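Local coordinates for protein PrimPol AEP domain (PP-N190) (Cyanophage S-2L, PDB 6ZP9) that probably makes primers and copies DNA as the archaeo-eukaryotic primase domain of a primase-polymerase from a phage that replaces adenine by 2-aminoadenine, at residues 78-89 against 156-164; 126-134 against 184-192. One frame throughout, in Å; residues are numbered along the deposited sequence. Where two conformers were deposited one is given.

Contact 1 of 2, residues 78-89 against 156-164; sequences SDAEITSVNAIF and RNPSRVMRL
Asp79 reaches the turn at 157-160 with one carboxylate oxygen, OD1, which takes three hydrogen bonds. Ser159 OG lies 2.6 Å from Asp79 OD1 and comes from above the carboxylate plane. Ser159 N donates to the same Asp79 OD1 at 3.0 Å, nearly end-on to the C-O bond. Asn157 ND2 uses the syn lone pair of Asp79 OD1 at 3.1 Å, with the amide and carboxylate planes 60° apart. With chi1 at 65°, Ser159 OG lies between its own N and carbonyl carbon, which keeps the hydroxyl near its backbone N-H. Pro158 lies beside them, its CB 3.9 Å from Ile82 CG2.

Farther along, Arg160 CG touches the edge of the Phe89 ring. In one of two modelled conformers Met162 makes an oblique Met-aromatic contact with that ring.

In the second shell, Arg160 NE and NH1 both grip Asn157 OD1 side-on, which fixes the amide that serves Asp79. The 157-160 segment is a type I turn closed by Arg160 N to Asn157 O. Strand 161-163 follows it and pairs with strand 67-71. The contact thus joins edge strands of two antiparallel sheets, with Val85 and Ile88 also touching Trp138 of helix 135-149.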
loop_
_atom_site.group_PDB
_atom_site.type_symbol
_atom_site.label_atom_id
_atom_site.label_comp_id
_atom_site.label_asym_id
_atom_site.label_seq_id
_atom_site.Cartn_x
_atom_site.Cartn_y
_atom_site.Cartn_z
ATOM N N SER A 78 7.504 -12.590 3.872
ATOM C CA SER A 78 8.859 -12.105 4.095
ATOM C C SER A 78 9.493 -11.717 2.762
ATOM O O SER A 78 9.029 -12.122 1.689
ATOM C CB SER A 78 9.710 -13.169 4.807
ATOM O OG SER A 78 9.892 -14.326 3.999
ATOM N N ASP A 79 10.573 -10.935 2.842
ATOM C CA ASP A 79 11.225 -10.461 1.621
ATOM C C ASP A 79 11.644 -11.613 0.715
ATOM O O ASP A 79 11.433 -11.557 -0.503
ATOM C CB ASP A 79 12.442 -9.598 1.963
ATOM C CG ASP A 79 12.061 -8.272 2.594
ATOM O OD1 ASP A 79 10.882 -7.850 2.456
ATOM O OD2 ASP A 79 12.948 -7.648 3.222
ATOM N N ALA A 80 12.227 -12.676 1.289
ATOM C CA ALA A 80 12.691 -13.802 0.481
ATOM C C ALA A 80 11.561 -14.520 -0.249
ATOM O O ALA A 80 11.813 -15.170 -1.270
ATOM C CB ALA A 80 13.438 -14.804 1.358
ATOM N N GLU A 81 10.325 -14.431 0.248
ATOM C CA GLU A 81 9.209 -15.087 -0.418
ATOM C C GLU A 81 8.613 -14.259 -1.548
ATOM O O GLU A 81 7.760 -14.779 -2.276
ATOM C CB GLU A 81 8.104 -15.407 0.587
ATOM C CG GLU A 81 8.472 -16.428 1.637
ATOM C CD GLU A 81 7.410 -16.521 2.713
ATOM O OE1 GLU A 81 7.399 -15.662 3.613
ATOM O OE2 GLU A 81 6.556 -17.426 2.632
ATOM N N ILE A 82 9.005 -12.997 -1.702
ATOM C CA ILE A 82 8.416 -12.141 -2.730
ATOM C C ILE A 82 9.129 -12.393 -4.047
ATOM O O ILE A 82 10.360 -12.308 -4.121
ATOM C CB ILE A 82 8.502 -10.657 -2.333
ATOM C CG1 ILE A 82 7.745 -10.402 -1.028
ATOM C CG2 ILE A 82 7.921 -9.778 -3.434
ATOM C CD1 ILE A 82 6.257 -10.748 -1.093
ATOM N N THR A 83 8.360 -12.714 -5.093
ATOM C CA THR A 83 8.942 -12.973 -6.403
ATOM C C THR A 83 8.686 -11.861 -7.406
ATOM O O THR A 83 9.370 -11.810 -8.434
ATOM C CB THR A 83 8.424 -14.302 -6.988
ATOM O OG1 THR A 83 6.990 -14.327 -6.977
ATOM C CG2 THR A 83 8.945 -15.497 -6.178
ATOM N N SER A 84 7.734 -10.975 -7.135
ATOM C CA SER A 84 7.467 -9.838 -8.003
ATOM C C SER A 84 6.569 -8.873 -7.255
ATOM O O SER A 84 5.906 -9.248 -6.288
ATOM C CB SER A 84 6.812 -10.263 -9.314
ATOM O OG SER A 84 5.621 -10.965 -9.046
ATOM N N VAL A 85 6.588 -7.617 -7.698
ATOM C CA VAL A 85 5.768 -6.548 -7.140
ATOM C C VAL A 85 5.153 -5.787 -8.310
ATOM O O VAL A 85 5.826 -5.539 -9.318
ATOM C CB VAL A 85 6.584 -5.605 -6.220
ATOM C CG1 VAL A 85 5.658 -4.720 -5.399
ATOM C CG2 VAL A 85 7.495 -6.393 -5.279
ATOM N N ASN A 86 3.865 -5.439 -8.193
ATOM C CA ASN A 86 3.128 -4.848 -9.306
ATOM C C ASN A 86 3.094 -3.324 -9.298
ATOM O O ASN A 86 2.565 -2.732 -10.247
ATOM C CB ASN A 86 1.690 -5.354 -9.312
ATOM C CG ASN A 86 1.601 -6.808 -9.651
ATOM O OD1 ASN A 86 2.561 -7.382 -10.167
ATOM N ND2 ASN A 86 0.451 -7.421 -9.373
ATOM N N ALA A 87 3.624 -2.676 -8.263
ATOM C CA ALA A 87 3.547 -1.228 -8.131
ATOM C C ALA A 87 4.722 -0.745 -7.293
ATOM O O ALA A 87 5.245 -1.490 -6.466
ATOM C CB ALA A 87 2.229 -0.808 -7.462
ATOM N N ILE A 88 5.130 0.507 -7.501
ATOM C CA ILE A 88 5.901 1.221 -6.489
ATOM C C ILE A 88 4.934 2.149 -5.762
ATOM O O ILE A 88 3.847 2.468 -6.260
ATOM C CB ILE A 88 7.106 2.002 -7.066
ATOM C CG1 ILE A 88 6.654 2.946 -8.188
ATOM C CG2 ILE A 88 8.208 1.024 -7.505
ATOM C CD1 ILE A 88 7.781 3.803 -8.749
ATOM N N PHE A 89 5.323 2.589 -4.567
ATOM C CA PHE A 89 4.389 3.290 -3.694
ATOM C C PHE A 89 5.159 3.976 -2.575
ATOM O O PHE A 89 6.282 3.580 -2.240
ATOM C CB PHE A 89 3.351 2.323 -3.109
ATOM C CG PHE A 89 3.954 1.074 -2.510
ATOM C CD1 PHE A 89 4.168 -0.051 -3.298
ATOM C CD2 PHE A 89 4.313 1.031 -1.175
ATOM C CE1 PHE A 89 4.732 -1.195 -2.766
ATOM C CE2 PHE A 89 4.872 -0.111 -0.633
ATOM C CZ PHE A 89 5.080 -1.231 -1.431
ATOM N N ARG A 156 10.611 0.331 2.068
ATOM C CA ARG A 156 11.471 0.012 0.969
ATOM C C ARG A 156 11.688 -1.461 0.623
ATOM O O ARG A 156 12.328 -1.728 -0.341
ATOM C CB ARG A 156 12.846 0.641 1.256
ATOM C CG ARG A 156 13.578 0.026 2.397
ATOM C CD ARG A 156 14.834 0.810 2.774
ATOM N NE ARG A 156 15.495 1.349 1.584
ATOM C CZ ARG A 156 15.552 2.620 1.156
ATOM N NH1 ARG A 156 16.235 2.886 0.051
ATOM N NH2 ARG A 156 14.989 3.602 1.808
ATOM N N ASN A 157 11.192 -2.376 1.431
ATOM C CA ASN A 157 11.465 -3.799 1.261
ATOM C C ASN A 157 10.337 -4.486 0.496
ATOM O O ASN A 157 9.184 -4.048 0.546
ATOM C CB ASN A 157 11.634 -4.475 2.618
ATOM C CG ASN A 157 10.436 -4.283 3.502
ATOM O OD1 ASN A 157 10.018 -3.150 3.753
ATOM N ND2 ASN A 157 9.859 -5.388 3.979
ATOM N N PRO A 158 10.621 -5.572 -0.226
ATOM C CA PRO A 158 9.593 -6.128 -1.126
ATOM C C PRO A 158 8.386 -6.728 -0.415
ATOM O O PRO A 158 7.324 -6.813 -1.040
ATOM C CB PRO A 158 10.356 -7.187 -1.941
ATOM C CG PRO A 158 11.616 -7.443 -1.177
ATOM C CD PRO A 158 11.943 -6.191 -0.431
ATOM N N SER A 159 8.483 -7.131 0.853
ATOM C CA SER A 159 7.307 -7.621 1.565
ATOM C C SER A 159 6.618 -6.536 2.389
ATOM O O SER A 159 5.827 -6.860 3.286
ATOM C CB SER A 159 7.673 -8.811 2.453
ATOM O OG SER A 159 8.560 -8.432 3.487
ATOM N N ARG A 160 6.880 -5.263 2.095
ATOM C CA ARG A 160 6.255 -4.170 2.832
ATOM C C ARG A 160 4.733 -4.276 2.771
ATOM O O ARG A 160 4.162 -4.505 1.697
ATOM C CB ARG A 160 6.706 -2.827 2.257
ATOM C CG ARG A 160 6.007 -1.600 2.847
ATOM C CD ARG A 160 6.133 -1.547 4.354
ATOM N NE ARG A 160 7.478 -1.898 4.815
ATOM C CZ ARG A 160 7.950 -1.603 6.022
ATOM N NH1 ARG A 160 9.180 -1.957 6.366
ATOM N NH2 ARG A 160 7.187 -0.940 6.883
ATOM N N VAL A 161 4.065 -4.125 3.947
ATOM C CA VAL A 161 2.606 -4.098 4.004
ATOM C C VAL A 161 2.136 -2.654 3.939
ATOM O O VAL A 161 2.833 -1.735 4.381
ATOM C CB VAL A 161 2.053 -4.804 5.266
ATOM C CG1 VAL A 161 2.505 -6.247 5.326
ATOM C CG2 VAL A 161 2.449 -4.054 6.541
ATOM N N MET A 162 0.939 -2.439 3.411
ATOM C CA MET A 162 0.331 -1.120 3.317
ATOM C C MET A 162 -1.119 -1.200 3.762
ATOM O O MET A 162 -1.786 -2.221 3.571
ATOM C CB MET A 162 0.467 -0.609 1.872
ATOM C CG MET A 162 1.873 -0.306 1.375
ATOM S SD MET A 162 2.623 1.108 2.160
ATOM C CE MET A 162 1.789 2.275 1.136
ATOM N N ARG A 163 -1.608 -0.102 4.340
ATOM C CA ARG A 163 -2.989 -0.024 4.812
ATOM C C ARG A 163 -3.960 -0.462 3.726
ATOM O O ARG A 163 -3.847 -0.050 2.568
ATOM C CB ARG A 163 -3.318 1.381 5.188
ATOM C CG ARG A 163 -2.815 1.795 6.548
ATOM C CD ARG A 163 -3.477 1.096 7.722
ATOM N NE ARG A 163 -2.872 1.560 8.937
ATOM C CZ ARG A 163 -3.431 2.412 9.752
ATOM N NH1 ARG A 163 -2.781 2.821 10.790
ATOM N NH2 ARG A 163 -4.616 2.812 9.545
ATOM N N LEU A 164 -4.921 -1.310 4.095
ATOM C CA LEU A 164 -5.902 -1.868 3.173
ATOM C C LEU A 164 -7.136 -0.963 3.089
ATOM O O LEU A 164 -7.694 -0.564 4.119
ATOM C CB LEU A 164 -6.272 -3.279 3.642
ATOM C CG LEU A 164 -7.360 -4.024 2.882
ATOM C CD1 LEU A 164 -6.941 -4.274 1.427
ATOM C CD2 LEU A 164 -7.727 -5.332 3.603
#

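Contact 2 of 2, residues 126-134 against 184-192; sequences YWVFHSPVD and ELYDPGQML. With CA (calcium ion), chain C.
Phe129 and Tyr186 form a single backbone bridge, in which Tyr186 N donates to Val128 O at 2.8 Å and His130 N donates to Tyr186 O at 3.0 Å. Beyond it the chain enters helix 188-194, whose first turn packs on the end of strand 123-129.

Trp127 turns the edge of its five-membered ring toward the face of Tyr186, an offset edge-to-face pair with planes at 62°. Trp127 CD1 comes within 3.7 Å of Tyr186 CE2. The polar ends are held outside the pair: Trp127 NE1 bonds to Pro110 O and Tyr186 OH to Arg111 O. Phe129 CD1 packs on Pro188 CD at 3.7 Å, and Met191 CB lies at the edge of the Phe129 ring. On the other flank Val128 CG1 touches Leu185 CD2. Leu185 O binds a calcium ion at 2.3 Å, with four waters, one also held by Glu184 OE1.

His130 NE2 donates to the anti lone pair of Asp187 OD1 at 2.9 Å, with ring and carboxylate nearly coplanar. Asp187 is the N-cap residue: its chi1 of 173° turns CG away from its own N, and OD2 accepts from Gln190 N at 2.9 Å. His130 ND1 also pairs with Ser131 OG, and with both ring nitrogens engaged the ring's rotation is fixed. The Asp187 carboxylate thus links His130, just after the strand, to the first turn of the helix, and His130 carries a proton on NE2.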
loop_
_atom_site.group_PDB
_atom_site.type_symbol
_atom_site.label_atom_id
_atom_site.label_comp_id
_atom_site.label_asym_id
_atom_site.label_seq_id
_atom_site.Cartn_x
_atom_site.Cartn_y
_atom_site.Cartn_z
ATOM N N TYR A 126 0.360 5.315 -5.213
ATOM C CA TYR A 126 0.722 4.102 -5.934
ATOM C C TYR A 126 0.924 4.368 -7.424
ATOM O O TYR A 126 0.134 5.075 -8.056
ATOM C CB TYR A 126 -0.352 3.043 -5.797
ATOM C CG TYR A 126 -0.508 2.399 -4.445
ATOM C CD1 TYR A 126 -1.259 3.011 -3.445
ATOM C CD2 TYR A 126 0.037 1.149 -4.192
ATOM C CE1 TYR A 126 -1.448 2.399 -2.229
ATOM C CE2 TYR A 126 -0.137 0.535 -2.980
ATOM C CZ TYR A 126 -0.884 1.156 -2.006
ATOM O OH TYR A 126 -1.069 0.530 -0.796
ATOM N N TRP A 127 1.956 3.753 -7.992
ATOM C CA TRP A 127 2.185 3.746 -9.432
ATOM C C TRP A 127 2.222 2.284 -9.871
ATOM O O TRP A 127 3.140 1.541 -9.498
ATOM C CB TRP A 127 3.483 4.475 -9.792
ATOM C CG TRP A 127 3.485 5.967 -9.528
ATOM C CD1 TRP A 127 3.293 6.971 -10.446
ATOM C CD2 TRP A 127 3.730 6.616 -8.275
ATOM N NE1 TRP A 127 3.389 8.200 -9.831
ATOM C CE2 TRP A 127 3.662 8.012 -8.504
ATOM C CE3 TRP A 127 3.993 6.156 -6.979
ATOM C CZ2 TRP A 127 3.840 8.949 -7.483
ATOM C CZ3 TRP A 127 4.171 7.097 -5.962
ATOM C CH2 TRP A 127 4.095 8.475 -6.225
ATOM N N VAL A 128 1.219 1.863 -10.650
ATOM C CA VAL A 128 1.034 0.458 -11.005
ATOM C C VAL A 128 1.628 0.202 -12.381
ATOM O O VAL A 128 1.424 0.992 -13.311
ATOM C CB VAL A 128 -0.458 0.081 -10.974
ATOM C CG1 VAL A 128 -0.633 -1.390 -11.324
ATOM C CG2 VAL A 128 -1.039 0.391 -9.600
ATOM N N PHE A 129 2.357 -0.905 -12.518
ATOM C CA PHE A 129 2.981 -1.262 -13.783
ATOM C C PHE A 129 2.085 -2.200 -14.593
ATOM O O PHE A 129 1.186 -2.856 -14.060
ATOM C CB PHE A 129 4.342 -1.913 -13.543
ATOM C CG PHE A 129 5.304 -1.031 -12.817
ATOM C CD1 PHE A 129 5.911 0.034 -13.468
ATOM C CD2 PHE A 129 5.599 -1.259 -11.480
ATOM C CE1 PHE A 129 6.798 0.860 -12.797
ATOM C CE2 PHE A 129 6.482 -0.441 -10.803
ATOM C CZ PHE A 129 7.081 0.621 -11.462
ATOM N N HIS A 130 2.350 -2.260 -15.905
ATOM C CA HIS A 130 1.568 -3.132 -16.776
ATOM C C HIS A 130 1.874 -4.612 -16.551
ATOM O O HIS A 130 1.024 -5.463 -16.849
ATOM C CB HIS A 130 1.782 -2.739 -18.250
ATOM C CG HIS A 130 3.207 -2.810 -18.713
ATOM N ND1 HIS A 130 3.902 -3.998 -18.819
ATOM C CD2 HIS A 130 4.059 -1.842 -19.133
ATOM C CE1 HIS A 130 5.125 -3.758 -19.265
ATOM N NE2 HIS A 130 5.245 -2.459 -19.469
ATOM N N SER A 131 3.038 -4.938 -16.006
ATOM C CA SER A 131 3.451 -6.311 -15.749
ATOM C C SER A 131 4.151 -6.381 -14.401
ATOM O O SER A 131 4.661 -5.368 -13.910
ATOM C CB SER A 131 4.393 -6.828 -16.849
ATOM O OG SER A 131 3.846 -6.605 -18.143
ATOM N N PRO A 132 4.193 -7.562 -13.775
ATOM C CA PRO A 132 4.916 -7.687 -12.507
ATOM C C PRO A 132 6.394 -7.401 -12.705
ATOM O O PRO A 132 6.967 -7.722 -13.743
ATOM C CB PRO A 132 4.681 -9.147 -12.102
ATOM C CG PRO A 132 3.477 -9.584 -12.885
ATOM C CD PRO A 132 3.598 -8.845 -14.185
ATOM N N VAL A 133 7.008 -6.795 -11.696
ATOM C CA VAL A 133 8.411 -6.388 -11.736
ATOM C C VAL A 133 9.211 -7.290 -10.805
ATOM O O VAL A 133 8.827 -7.489 -9.648
ATOM C CB VAL A 133 8.559 -4.905 -11.347
ATOM C CG1 VAL A 133 10.016 -4.449 -11.359
ATOM C CG2 VAL A 133 7.730 -4.042 -12.301
ATOM N N ASP A 134 10.319 -7.837 -11.305
ATOM C CA ASP A 134 11.199 -8.657 -10.476
ATOM C C ASP A 134 11.739 -7.842 -9.309
ATOM O O ASP A 134 11.869 -6.616 -9.387
ATOM C CB ASP A 134 12.380 -9.206 -11.296
ATOM C CG ASP A 134 11.970 -10.301 -12.290
ATOM O OD1 ASP A 134 10.831 -10.830 -12.209
ATOM O OD2 ASP A 134 12.803 -10.642 -13.161
ATOM N N GLU A 184 -4.275 4.316 -15.246
ATOM C CA GLU A 184 -3.044 4.292 -16.029
ATOM C C GLU A 184 -2.057 3.267 -15.487
ATOM O O GLU A 184 -1.956 3.050 -14.274
ATOM C CB GLU A 184 -2.400 5.677 -16.063
ATOM C CG GLU A 184 -3.285 6.739 -16.745
ATOM C CD GLU A 184 -3.473 6.540 -18.259
ATOM O OE1 GLU A 184 -2.697 5.800 -18.905
ATOM O OE2 GLU A 184 -4.414 7.147 -18.809
ATOM N N LEU A 185 -1.335 2.632 -16.407
ATOM C CA LEU A 185 -0.320 1.635 -16.095
ATOM C C LEU A 185 1.018 2.131 -16.620
ATOM O O LEU A 185 1.091 2.648 -17.740
ATOM C CB LEU A 185 -0.669 0.285 -16.713
ATOM C CG LEU A 185 -1.968 -0.360 -16.202
ATOM C CD1 LEU A 185 -2.262 -1.681 -16.891
ATOM C CD2 LEU A 185 -1.903 -0.535 -14.702
ATOM N N TYR A 186 2.067 1.987 -15.814
ATOM C CA TYR A 186 3.389 2.497 -16.148
ATOM C C TYR A 186 4.287 1.369 -16.631
ATOM O O TYR A 186 4.012 0.184 -16.431
ATOM C CB TYR A 186 4.028 3.209 -14.944
ATOM C CG TYR A 186 3.410 4.558 -14.707
ATOM C CD1 TYR A 186 3.864 5.674 -15.388
ATOM C CD2 TYR A 186 2.326 4.704 -13.852
ATOM C CE1 TYR A 186 3.279 6.906 -15.208
ATOM C CE2 TYR A 186 1.726 5.939 -13.663
ATOM C CZ TYR A 186 2.204 7.036 -14.349
ATOM O OH TYR A 186 1.619 8.272 -14.169
ATOM N N ASP A 187 5.368 1.762 -17.280
ATOM C CA ASP A 187 6.373 0.825 -17.716
ATOM C C ASP A 187 7.607 0.984 -16.851
ATOM O O ASP A 187 8.074 2.114 -16.658
ATOM C CB ASP A 187 6.727 1.058 -19.182
ATOM C CG ASP A 187 7.887 0.207 -19.635
ATOM O OD1 ASP A 187 7.659 -0.985 -19.926
ATOM O OD2 ASP A 187 9.024 0.730 -19.682
ATOM N N PRO A 188 8.145 -0.105 -16.303
ATOM C CA PRO A 188 9.272 0.029 -15.363
ATOM C C PRO A 188 10.527 0.618 -15.984
ATOM O O PRO A 188 11.304 1.286 -15.286
ATOM C CB PRO A 188 9.506 -1.412 -14.888
ATOM C CG PRO A 188 8.784 -2.280 -15.877
ATOM C CD PRO A 188 7.639 -1.482 -16.377
ATOM N N GLY A 189 10.762 0.382 -17.273
ATOM C CA GLY A 189 11.919 0.981 -17.914
ATOM C C GLY A 189 11.766 2.479 -18.080
ATOM O O GLY A 189 12.708 3.238 -17.840
ATOM N N GLN A 190 10.581 2.926 -18.493
ATOM C CA GLN A 190 10.319 4.358 -18.559
ATOM C C GLN A 190 10.423 4.985 -17.179
ATOM O O GLN A 190 10.953 6.087 -17.027
ATOM C CB GLN A 190 8.937 4.616 -19.167
ATOM C CG GLN A 190 8.794 4.096 -20.587
ATOM C CD GLN A 190 7.552 4.619 -21.283
ATOM O OE1 GLN A 190 6.427 4.317 -20.882
ATOM N NE2 GLN A 190 7.751 5.417 -22.329
ATOM N N MET A 191 9.936 4.284 -16.154
ATOM C CA MET A 191 9.990 4.817 -14.798
ATOM C C MET A 191 11.430 4.957 -14.324
ATOM O O MET A 191 11.772 5.911 -13.611
ATOM C CB MET A 191 9.183 3.914 -13.855
ATOM C CG MET A 191 9.035 4.461 -12.453
ATOM S SD MET A 191 7.995 5.939 -12.415
ATOM C CE MET A 191 6.373 5.170 -12.389
ATOM N N LEU A 192 12.297 4.027 -14.729
ATOM C CA LEU A 192 13.701 4.114 -14.345
ATOM C C LEU A 192 14.361 5.366 -14.914
ATOM O O LEU A 192 15.277 5.914 -14.297
ATOM C CB LEU A 192 14.437 2.857 -14.803
ATOM C CG LEU A 192 15.811 2.589 -14.191
ATOM C CD1 LEU A 192 15.741 2.588 -12.662
ATOM C CD2 LEU A 192 16.347 1.269 -14.701
HETATM CA CA CA C . 0.590 3.662 -19.790
HETATM O O HOH W 1 0.215 5.926 -18.515
HETATM O O HOH W 2 2.440 2.705 -20.967
HETATM O O HOH W 3 0.111 4.912 -21.812
HETATM O O HOH W 4 2.366 5.354 -19.094
#

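In the fold
Contacts 1 and 2 meet on one antiparallel sheet, where strands 85-90 and 123-129 are neighbours. Their centres are about 14 Å apart. Probable backbone hydrogen bonds join them: Asn86 O to Phe129 N and Ile88 O to Trp127 N, each 2.9 Å. Met162 CB of contact 1 also packs against Tyr126 OH of contact 2 at 3.3 Å. Along the chain the segments of the two contacts alternate. Contact 1 lies on the side of this sheet's edge strand 85-90, whereas contact 2 fastens the C-terminal helix to strand 123-129. The calcium ion belongs to contact 2 alone, bound through a backbone carbonyl and water.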